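Local coordinates for CBS domain protein/ACT domain protein (Thermotoga maritima, PDB 1VR9), which is of unknown function but pairs two CBS domains with an ACT domain, an architecture that suggests ligand-sensing regulation, at residues Glu28-Arg33 with Ser72-Lys77; Glu34-Met39 with Val60-Leu65; Pro81-His86 with Leu95-Glu100. All coordinates share one frame; numbering follows the deposited sequence. Where two conformers were deposited one is given.

Interaction 1: residues Glu28-Arg33 with Ser72-Lys77; sequences ESATVR and SSVFNK
Two backbone hydrogen bonds tie the run that leads into helix 32-41 to the loop between strands 56-61 and 85-86. Val74 N donates to Ala30 O at 2.9 Å, the donor lying nearly along the C=O axis. In the other direction Val32 N gives a 2.7 Å bond to Ser72 O, in the plane of that carbonyl. The pair brackets Thr31 and Ser73, whose CA atoms come within 4.3 Å, and forms a single beta bridge between segments running in roughly opposite directions. Close CA-H...O contacts reinforce it, among them Thr31 CA to Ser72 O at 3.1 Å.

Ser73 OG, anti to its own backbone N (chi1 177°), turns back along the loop to accept from Phe75 N, making an ST turn. Ser72 OG sits against Val32 CG2 at 3.5 Å and is bonded to Asp69 O.

Among apolar groups, Val74 CG2 packs on Ala30 CB and its CG1 on Val32 CG2. The acid chain of Glu28 makes van der Waals contact along the ring edge of Phe75, the two side by side and pointing the same way, with Glu28 CD 3.7 Å from Phe75 CE1 and the carboxylate plane inclined 60° to the ring. A water bonded to Phe75 O makes a weak bond to Glu28 OE1.

Thr31 is the N-cap of helix 32-41, so this antiparallel bridge fastens the loop that connects the two CBS repeats' sheets to the start of the first repeat's helix.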
loop_
_atom_site.group_PDB
_atom_site.type_symbol
_atom_site.label_atom_id
_atom_site.label_comp_id
_atom_site.label_asym_id
_atom_site.label_seq_id
_atom_site.Cartn_x
_atom_site.Cartn_y
_atom_site.Cartn_z
ATOM N N GLU A 28 5.129 -11.280 -3.378
ATOM C CA GLU A 28 6.051 -10.822 -4.437
ATOM C C GLU A 28 6.101 -11.681 -5.714
ATOM O O GLU A 28 6.520 -11.185 -6.762
ATOM C CB GLU A 28 7.473 -10.650 -3.864
ATOM C CG GLU A 28 8.144 -11.923 -3.418
ATOM C CD GLU A 28 9.535 -11.707 -2.823
ATOM O OE1 GLU A 28 10.022 -10.559 -2.853
ATOM O OE2 GLU A 28 10.115 -12.685 -2.321
ATOM N N SER A 29 5.686 -12.945 -5.622
ATOM C CA SER A 29 5.733 -13.877 -6.753
ATOM C C SER A 29 4.339 -14.184 -7.322
ATOM O O SER A 29 4.166 -15.102 -8.137
ATOM C CB SER A 29 6.436 -15.163 -6.327
ATOM O OG SER A 29 5.567 -16.016 -5.621
ATOM N N ALA A 30 3.360 -13.395 -6.898
ATOM C CA ALA A 30 2.010 -13.480 -7.425
ATOM C C ALA A 30 2.058 -13.309 -8.943
ATOM O O ALA A 30 2.901 -12.568 -9.468
ATOM C CB ALA A 30 1.159 -12.395 -6.822
ATOM N N THR A 31 1.122 -13.951 -9.638
ATOM C CA THR A 31 1.005 -13.732 -11.077
ATOM C C THR A 31 0.348 -12.379 -11.361
ATOM O O THR A 31 -0.377 -11.807 -10.512
ATOM C CB THR A 31 0.158 -14.835 -11.766
ATOM O OG1 THR A 31 -1.190 -14.787 -11.280
ATOM C CG2 THR A 31 0.739 -16.208 -11.537
ATOM N N VAL A 32 0.569 -11.885 -12.572
ATOM C CA VAL A 32 -0.142 -10.706 -13.059
ATOM C C VAL A 32 -1.672 -10.857 -12.940
ATOM O O VAL A 32 -2.357 -9.931 -12.475
ATOM C CB VAL A 32 0.302 -10.379 -14.514
ATOM C CG1 VAL A 32 -0.615 -9.389 -15.164
ATOM C CG2 VAL A 32 1.751 -9.839 -14.504
ATOM N N ARG A 33 -2.198 -12.037 -13.301
ATOM C CA ARG A 33 -3.637 -12.304 -13.210
ATOM C C ARG A 33 -4.131 -12.075 -11.775
ATOM O O ARG A 33 -5.140 -11.431 -11.561
ATOM C CB ARG A 33 -3.946 -13.731 -13.652
ATOM C CG ARG A 33 -5.404 -14.126 -13.630
ATOM C CD ARG A 33 -5.584 -15.596 -13.980
ATOM N NE ARG A 33 -5.276 -15.877 -15.383
ATOM C CZ ARG A 33 -4.184 -16.506 -15.832
ATOM N NH1 ARG A 33 -3.248 -16.956 -15.004
ATOM N NH2 ARG A 33 -4.030 -16.699 -17.133
ATOM N N SER A 72 2.598 -14.468 -16.092
ATOM C CA SER A 72 3.885 -13.967 -15.636
ATOM C C SER A 72 3.774 -13.408 -14.213
ATOM O O SER A 72 2.669 -13.217 -13.688
ATOM C CB SER A 72 4.446 -12.930 -16.598
ATOM O OG SER A 72 3.630 -11.782 -16.716
ATOM N N SER A 73 4.937 -13.209 -13.594
ATOM C CA SER A 73 5.042 -12.794 -12.185
ATOM C C SER A 73 5.144 -11.279 -12.055
ATOM O O SER A 73 5.665 -10.607 -12.961
ATOM C CB SER A 73 6.303 -13.420 -11.581
ATOM O OG SER A 73 6.497 -13.013 -10.250
ATOM N N VAL A 74 4.725 -10.755 -10.904
ATOM C CA VAL A 74 4.872 -9.324 -10.600
ATOM C C VAL A 74 6.222 -9.013 -9.925
ATOM O O VAL A 74 6.488 -7.862 -9.569
ATOM C CB VAL A 74 3.730 -8.791 -9.722
ATOM C CG1 VAL A 74 2.353 -9.053 -10.374
ATOM C CG2 VAL A 74 3.791 -9.363 -8.307
ATOM N N PHE A 75 7.063 -10.041 -9.777
ATOM C CA PHE A 75 8.323 -9.971 -9.032
ATOM C C PHE A 75 9.198 -8.800 -9.436
ATOM O O PHE A 75 9.677 -8.085 -8.563
ATOM C CB PHE A 75 9.099 -11.281 -9.189
ATOM C CG PHE A 75 10.284 -11.409 -8.261
ATOM C CD1 PHE A 75 10.109 -11.845 -6.948
ATOM C CD2 PHE A 75 11.561 -11.109 -8.692
ATOM C CE1 PHE A 75 11.194 -11.972 -6.091
ATOM C CE2 PHE A 75 12.646 -11.246 -7.838
ATOM C CZ PHE A 75 12.446 -11.662 -6.526
ATOM N N ASN A 76 9.368 -8.590 -10.744
ATOM C CA ASN A 76 10.187 -7.491 -11.271
ATOM C C ASN A 76 9.437 -6.182 -11.509
ATOM O O ASN A 76 10.033 -5.234 -12.007
ATOM C CB ASN A 76 10.822 -7.896 -12.611
ATOM C CG ASN A 76 11.798 -9.031 -12.472
ATOM O OD1 ASN A 76 12.450 -9.168 -11.441
ATOM N ND2 ASN A 76 11.932 -9.836 -13.520
ATOM N N LYS A 77 8.154 -6.146 -11.166
ATOM C CA LYS A 77 7.285 -5.000 -11.460
ATOM C C LYS A 77 6.981 -4.129 -10.227
ATOM O O LYS A 77 6.220 -3.139 -10.313
ATOM C CB LYS A 77 5.994 -5.487 -12.134
ATOM C CG LYS A 77 6.202 -6.482 -13.290
ATOM C CD LYS A 77 7.042 -5.905 -14.428
ATOM C CE LYS A 77 7.415 -6.964 -15.475
ATOM N NZ LYS A 77 8.145 -6.378 -16.637
HETATM O O HOH W 1 9.594 -8.504 -5.501
#

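Interaction 2: residues Glu34-Met39 with Val60-Leu65; sequences ECLHRM and VNKEDL
Sulfur, selenium and methyl groups carry this contact, which is wholly van der Waals in character. Cys35 points from the helix toward the strand and 3-10 turn, its SG anti to the backbone N (chi1 -167°). There SG touches two branches at once, Val60 CG1 at 4.0 Å and Leu65 CD1 at 3.9 Å. Leu65 CD1 also meets Leu36 CD2 at 4.1 Å; these two leucines slide past each other in opposite directions, so that one methyl of Leu65 serves both helix residues.

The contact packs helix 32-41 against the edge strand 56-61 of the first CBS motif's three-stranded sheet, and against the 3-10 turn that follows directly from that strand. Cys47 of the central strand 46-50 touches both Cys35 and Met39, while Val74 and Leu70 of the following loops cover Cys35 and Leu36.

A turn further along the helix, Met39, present as selenomethionine, crosses Lys62 obliquely. Its SE rests 3.5 Å from Lys62 CB, on the aliphatic base of a lysine whose chain is extended beyond CG. A bend at chi3 (116°) carries the terminal methyl to the backbone, where CE lies 3.2 Å from Val60 O, in the strand, and 3.6 Å from Lys62 N, at the opening of the 3-10 segment.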
loop_
_atom_site.group_PDB
_atom_site.type_symbol
_atom_site.label_atom_id
_atom_site.label_comp_id
_atom_site.label_asym_id
_atom_site.label_seq_id
_atom_site.Cartn_x
_atom_site.Cartn_y
_atom_site.Cartn_z
ATOM N N GLU A 34 -3.426 -12.660 -10.813
ATOM C CA GLU A 34 -3.794 -12.510 -9.395
ATOM C C GLU A 34 -3.772 -11.068 -8.907
ATOM O O GLU A 34 -4.676 -10.649 -8.160
ATOM C CB GLU A 34 -2.849 -13.318 -8.527
ATOM C CG GLU A 34 -3.009 -14.819 -8.676
ATOM C CD GLU A 34 -2.029 -15.574 -7.785
ATOM O OE1 GLU A 34 -0.791 -15.460 -7.987
ATOM O OE2 GLU A 34 -2.499 -16.280 -6.857
ATOM N N CYS A 35 -2.755 -10.310 -9.313
ATOM C CA CYS A 35 -2.632 -8.925 -8.916
ATOM C C CYS A 35 -3.761 -8.087 -9.499
ATOM O O CYS A 35 -4.404 -7.335 -8.790
ATOM C CB CYS A 35 -1.297 -8.368 -9.378
ATOM S SG CYS A 35 -0.887 -6.831 -8.647
ATOM N N LEU A 36 -4.049 -8.284 -10.776
ATOM C CA LEU A 36 -5.141 -7.575 -11.425
ATOM C C LEU A 36 -6.470 -7.866 -10.720
ATOM O O LEU A 36 -7.290 -6.969 -10.521
ATOM C CB LEU A 36 -5.208 -7.934 -12.913
ATOM C CG LEU A 36 -4.085 -7.343 -13.780
ATOM C CD1 LEU A 36 -4.212 -7.916 -15.195
ATOM C CD2 LEU A 36 -4.129 -5.834 -13.787
ATOM N N HIS A 37 -6.676 -9.120 -10.341
ATOM C CA HIS A 37 -7.910 -9.500 -9.678
ATOM C C HIS A 37 -8.055 -8.763 -8.331
ATOM O O HIS A 37 -9.111 -8.209 -8.021
ATOM C CB HIS A 37 -7.979 -11.010 -9.510
ATOM C CG HIS A 37 -9.122 -11.467 -8.649
ATOM N ND1 HIS A 37 -10.432 -11.447 -9.078
ATOM C CD2 HIS A 37 -9.152 -11.923 -7.375
ATOM C CE1 HIS A 37 -11.219 -11.875 -8.104
ATOM N NE2 HIS A 37 -10.463 -12.190 -7.068
ATOM N N ARG A 38 -7.007 -8.761 -7.528
ATOM C CA ARG A 38 -7.048 -8.057 -6.231
ATOM C C ARG A 38 -7.410 -6.588 -6.406
ATOM O O ARG A 38 -8.246 -6.060 -5.666
ATOM C CB ARG A 38 -5.711 -8.156 -5.482
ATOM C CG ARG A 38 -5.501 -9.432 -4.850
ATOM C CD ARG A 38 -6.268 -9.567 -3.525
ATOM N NE ARG A 38 -6.825 -10.905 -3.426
ATOM C CZ ARG A 38 -8.117 -11.224 -3.331
ATOM N NH1 ARG A 38 -9.119 -10.320 -3.291
ATOM N NH2 ARG A 38 -8.407 -12.508 -3.267
HETATM N N MSE A 39 -6.807 -5.935 -7.398
HETATM C CA MSE A 39 -7.073 -4.511 -7.650
HETATM C C MSE A 39 -8.527 -4.352 -8.075
HETATM O O MSE A 39 -9.168 -3.404 -7.657
HETATM C CB MSE A 39 -6.166 -3.889 -8.709
HETATM C CG MSE A 39 -4.793 -4.391 -8.814
HETATM SE SE MSE A 39 -3.710 -3.416 -10.134
HETATM C CE MSE A 39 -2.498 -2.724 -8.874
ATOM N N VAL A 60 2.614 -2.386 -6.528
ATOM C CA VAL A 60 2.456 -2.566 -7.971
ATOM C C VAL A 60 1.381 -1.603 -8.459
ATOM O O VAL A 60 0.300 -1.536 -7.885
ATOM C CB VAL A 60 2.058 -4.006 -8.338
ATOM C CG1 VAL A 60 1.770 -4.142 -9.813
ATOM C CG2 VAL A 60 3.172 -4.937 -7.951
ATOM N N ASN A 61 1.723 -0.832 -9.486
ATOM C CA ASN A 61 0.775 0.088 -10.150
ATOM C C ASN A 61 0.155 -0.626 -11.365
ATOM O O ASN A 61 0.877 -1.206 -12.167
ATOM C CB ASN A 61 1.516 1.352 -10.611
ATOM C CG ASN A 61 2.186 2.093 -9.458
ATOM O OD1 ASN A 61 1.521 2.747 -8.651
ATOM N ND2 ASN A 61 3.498 1.992 -9.383
ATOM N N LYS A 62 -1.174 -0.576 -11.497
ATOM C CA LYS A 62 -1.918 -1.259 -12.581
ATOM C C LYS A 62 -1.382 -0.997 -13.983
ATOM O O LYS A 62 -1.334 -1.902 -14.809
ATOM C CB LYS A 62 -3.415 -0.871 -12.526
ATOM C CG LYS A 62 -4.303 -1.555 -13.562
ATOM C CD LYS A 62 -5.779 -1.372 -13.202
ATOM C CE LYS A 62 -6.718 -1.958 -14.243
ATOM N NZ LYS A 62 -8.134 -1.604 -13.958
ATOM N N GLU A 63 -0.993 0.254 -14.246
ATOM C CA GLU A 63 -0.515 0.670 -15.568
ATOM C C GLU A 63 0.722 -0.120 -15.991
ATOM O O GLU A 63 0.922 -0.380 -17.182
ATOM C CB GLU A 63 -0.194 2.176 -15.581
ATOM C CG GLU A 63 0.985 2.543 -14.667
ATOM C CD GLU A 63 1.370 4.020 -14.684
ATOM O OE1 GLU A 63 0.871 4.801 -15.534
ATOM O OE2 GLU A 63 2.201 4.396 -13.821
ATOM N N ASP A 64 1.533 -0.506 -15.007
ATOM C CA ASP A 64 2.744 -1.288 -15.246
ATOM C C ASP A 64 2.488 -2.757 -15.662
ATOM O O ASP A 64 3.413 -3.449 -16.097
ATOM C CB ASP A 64 3.650 -1.229 -14.006
ATOM C CG ASP A 64 4.248 0.158 -13.779
ATOM O OD1 ASP A 64 4.257 0.978 -14.731
ATOM O OD2 ASP A 64 4.722 0.430 -12.656
ATOM N N LEU A 65 1.249 -3.237 -15.550
ATOM C CA LEU A 65 0.926 -4.607 -15.932
ATOM C C LEU A 65 0.217 -4.748 -17.283
ATOM O O LEU A 65 -0.106 -5.863 -17.690
ATOM C CB LEU A 65 0.087 -5.270 -14.829
ATOM C CG LEU A 65 0.648 -5.143 -13.400
ATOM C CD1 LEU A 65 -0.320 -5.754 -12.387
ATOM C CD2 LEU A 65 2.037 -5.764 -13.289
#

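Interaction 3: residues Pro81-His86 with Leu95-Glu100; sequences PDFFVH and LLLFLE
Residues 81-86 approach as an irregular, extended run that becomes strand only at Val85 and His86, while 95-100 form the last turns of helix 91-100. The backbones come closest at Phe83 and Leu97, whose CA atoms are 6.7 Å apart, and the contact is made by side chains and carbonyl groups.

Leu97 points toward the extended run and gives up more surface to it than any other helix residue. Its CG, anti to the carbonyl carbon (chi1 -79°), sends the two methyls different ways: CD1 to Phe84 O at 3.6 Å, and CD2 to Val85 CG1 at 3.7 Å. Phe83 and Leu97 slide past each other in opposite directions. With CG anti to the backbone N (chi1 -176°), the Phe83 ring reaches past Leu97 until CE1 stands 3.4 Å from Leu97 O, which lies at the ring edge, in its plane. The CE1 atom also meets Leu97 CB at 4.1 Å, and CZ brushes Phe98 CD1 at 4.4 Å. An alanine at Leu97 would remove the methyls that meet Phe84 O and Val85 CG1, and would probably loosen the seat of the helix on the strand.

The two segments belong to the beta-alpha-beta unit of strand 85-86, helix 91-100 and strand 105-109 in the second CBS motif. Strand 85-86 pairs in parallel with strand 105-109, whose Leu106 touches both Phe83 and Phe98, and on the helix side Phe98 goes on to meet Phe124 and Leu121 of helix 121-130.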
loop_
_atom_site.group_PDB
_atom_site.type_symbol
_atom_site.label_atom_id
_atom_site.label_comp_id
_atom_site.label_asym_id
_atom_site.label_seq_id
_atom_site.Cartn_x
_atom_site.Cartn_y
_atom_site.Cartn_z
ATOM N N PRO A 81 9.754 1.178 -3.077
ATOM C CA PRO A 81 10.159 0.481 -1.862
ATOM C C PRO A 81 10.247 1.388 -0.624
ATOM O O PRO A 81 10.300 0.859 0.490
ATOM C CB PRO A 81 11.541 -0.094 -2.218
ATOM C CG PRO A 81 12.004 0.675 -3.363
ATOM C CD PRO A 81 10.816 1.171 -4.101
ATOM N N ASP A 82 10.291 2.707 -0.820
ATOM C CA ASP A 82 10.453 3.664 0.284
ATOM C C ASP A 82 9.132 4.268 0.747
ATOM O O ASP A 82 9.128 5.139 1.633
ATOM C CB ASP A 82 11.425 4.792 -0.111
ATOM C CG ASP A 82 12.750 4.265 -0.663
ATOM O OD1 ASP A 82 13.474 3.523 0.058
ATOM O OD2 ASP A 82 13.088 4.591 -1.830
ATOM N N PHE A 83 8.017 3.814 0.156
ATOM C CA PHE A 83 6.687 4.396 0.397
ATOM C C PHE A 83 5.990 3.649 1.536
ATOM O O PHE A 83 5.259 2.685 1.320
ATOM C CB PHE A 83 5.838 4.374 -0.887
ATOM C CG PHE A 83 4.506 5.042 -0.759
ATOM C CD1 PHE A 83 4.406 6.431 -0.599
ATOM C CD2 PHE A 83 3.318 4.303 -0.868
ATOM C CE1 PHE A 83 3.166 7.053 -0.509
ATOM C CE2 PHE A 83 2.106 4.913 -0.793
ATOM C CZ PHE A 83 2.020 6.307 -0.601
ATOM N N PHE A 84 6.243 4.105 2.761
ATOM C CA PHE A 84 5.671 3.492 3.947
ATOM C C PHE A 84 5.752 4.474 5.116
ATOM O O PHE A 84 6.527 5.424 5.086
ATOM C CB PHE A 84 6.442 2.201 4.329
ATOM C CG PHE A 84 7.879 2.442 4.727
ATOM C CD1 PHE A 84 8.207 2.822 6.015
ATOM C CD2 PHE A 84 8.899 2.328 3.794
ATOM C CE1 PHE A 84 9.522 3.075 6.371
ATOM C CE2 PHE A 84 10.194 2.563 4.127
ATOM C CZ PHE A 84 10.526 2.939 5.419
ATOM N N VAL A 85 4.964 4.202 6.148
ATOM C CA VAL A 85 5.153 4.832 7.462
ATOM C C VAL A 85 5.155 3.744 8.547
ATOM O O VAL A 85 4.746 2.634 8.283
ATOM C CB VAL A 85 4.077 5.895 7.764
ATOM C CG1 VAL A 85 4.240 7.051 6.828
ATOM C CG2 VAL A 85 2.656 5.327 7.703
ATOM N N HIS A 86 5.621 4.081 9.748
ATOM C CA HIS A 86 5.654 3.124 10.862
ATOM C C HIS A 86 4.378 3.224 11.705
ATOM O O HIS A 86 3.741 4.260 11.755
ATOM C CB HIS A 86 6.891 3.360 11.746
ATOM C CG HIS A 86 8.154 2.797 11.178
ATOM N ND1 HIS A 86 8.954 3.492 10.291
ATOM C CD2 HIS A 86 8.759 1.601 11.373
ATOM C CE1 HIS A 86 10.001 2.749 9.977
ATOM N NE2 HIS A 86 9.906 1.597 10.617
ATOM N N LEU A 95 1.232 12.722 5.886
ATOM C CA LEU A 95 1.031 13.832 4.951
ATOM C C LEU A 95 2.250 13.970 4.053
ATOM O O LEU A 95 2.130 14.146 2.830
ATOM C CB LEU A 95 0.754 15.160 5.685
ATOM C CG LEU A 95 0.520 16.438 4.874
ATOM C CD1 LEU A 95 -0.467 16.219 3.763
ATOM C CD2 LEU A 95 0.029 17.568 5.779
ATOM N N LEU A 96 3.442 13.852 4.638
ATOM C CA LEU A 96 4.658 13.954 3.851
ATOM C C LEU A 96 4.800 12.839 2.799
ATOM O O LEU A 96 5.359 13.073 1.725
ATOM C CB LEU A 96 5.884 13.968 4.782
ATOM C CG LEU A 96 7.262 14.111 4.131
ATOM C CD1 LEU A 96 7.538 15.569 3.862
ATOM C CD2 LEU A 96 8.353 13.474 5.000
ATOM N N LEU A 97 4.383 11.620 3.131
ATOM C CA LEU A 97 4.440 10.503 2.176
ATOM C C LEU A 97 3.402 10.679 1.060
ATOM O O LEU A 97 3.713 10.427 -0.104
ATOM C CB LEU A 97 4.222 9.151 2.845
ATOM C CG LEU A 97 5.387 8.510 3.604
ATOM C CD1 LEU A 97 6.468 8.058 2.638
ATOM C CD2 LEU A 97 5.970 9.444 4.617
ATOM N N PHE A 98 2.177 11.075 1.408
ATOM C CA PHE A 98 1.150 11.311 0.380
ATOM C C PHE A 98 1.519 12.481 -0.548
ATOM O O PHE A 98 1.170 12.473 -1.726
ATOM C CB PHE A 98 -0.266 11.491 0.966
ATOM C CG PHE A 98 -0.911 10.201 1.472
ATOM C CD1 PHE A 98 -1.177 9.143 0.607
ATOM C CD2 PHE A 98 -1.347 10.095 2.797
ATOM C CE1 PHE A 98 -1.817 7.998 1.048
ATOM C CE2 PHE A 98 -1.967 8.957 3.249
ATOM C CZ PHE A 98 -2.197 7.890 2.389
ATOM N N LEU A 99 2.240 13.460 -0.034
ATOM C CA LEU A 99 2.762 14.546 -0.872
ATOM C C LEU A 99 3.758 14.013 -1.898
ATOM O O LEU A 99 3.790 14.475 -3.044
ATOM C CB LEU A 99 3.414 15.619 -0.015
ATOM C CG LEU A 99 4.066 16.754 -0.813
ATOM C CD1 LEU A 99 3.007 17.582 -1.506
ATOM C CD2 LEU A 99 4.916 17.610 0.109
ATOM N N GLU A 100 4.586 13.052 -1.484
ATOM C CA GLU A 100 5.512 12.380 -2.393
ATOM C C GLU A 100 4.802 11.529 -3.453
ATOM O O GLU A 100 5.126 11.636 -4.649
ATOM C CB GLU A 100 6.514 11.512 -1.612
ATOM C CG GLU A 100 7.570 12.322 -0.843
ATOM C CD GLU A 100 8.485 11.466 0.015
ATOM O OE1 GLU A 100 8.651 10.260 -0.272
ATOM O OE2 GLU A 100 9.055 11.999 0.995
#

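How the interactions relate
Interactions 1 and 2 share helix 32-41 and lie about 9 Å apart, centre to centre, touching where Val74 CG1 packs on Cys35 CB at 3.8 Å. Along the chain interaction 2 is nested inside the loop that interaction 1 closes, so residues 72-77 lie back against the helix start, beside the helix-strand packing of interaction 2. Interaction 3 comes later, in the second motif, with its centre about 23 Å from interaction 1 and about 20 Å from interaction 2, on the opposite side of the chain's centre. The two three-stranded sheets have the same strand order, as expected of a CBS pair, but interaction 2 uses the last strand of its sheet and interaction 3 the first.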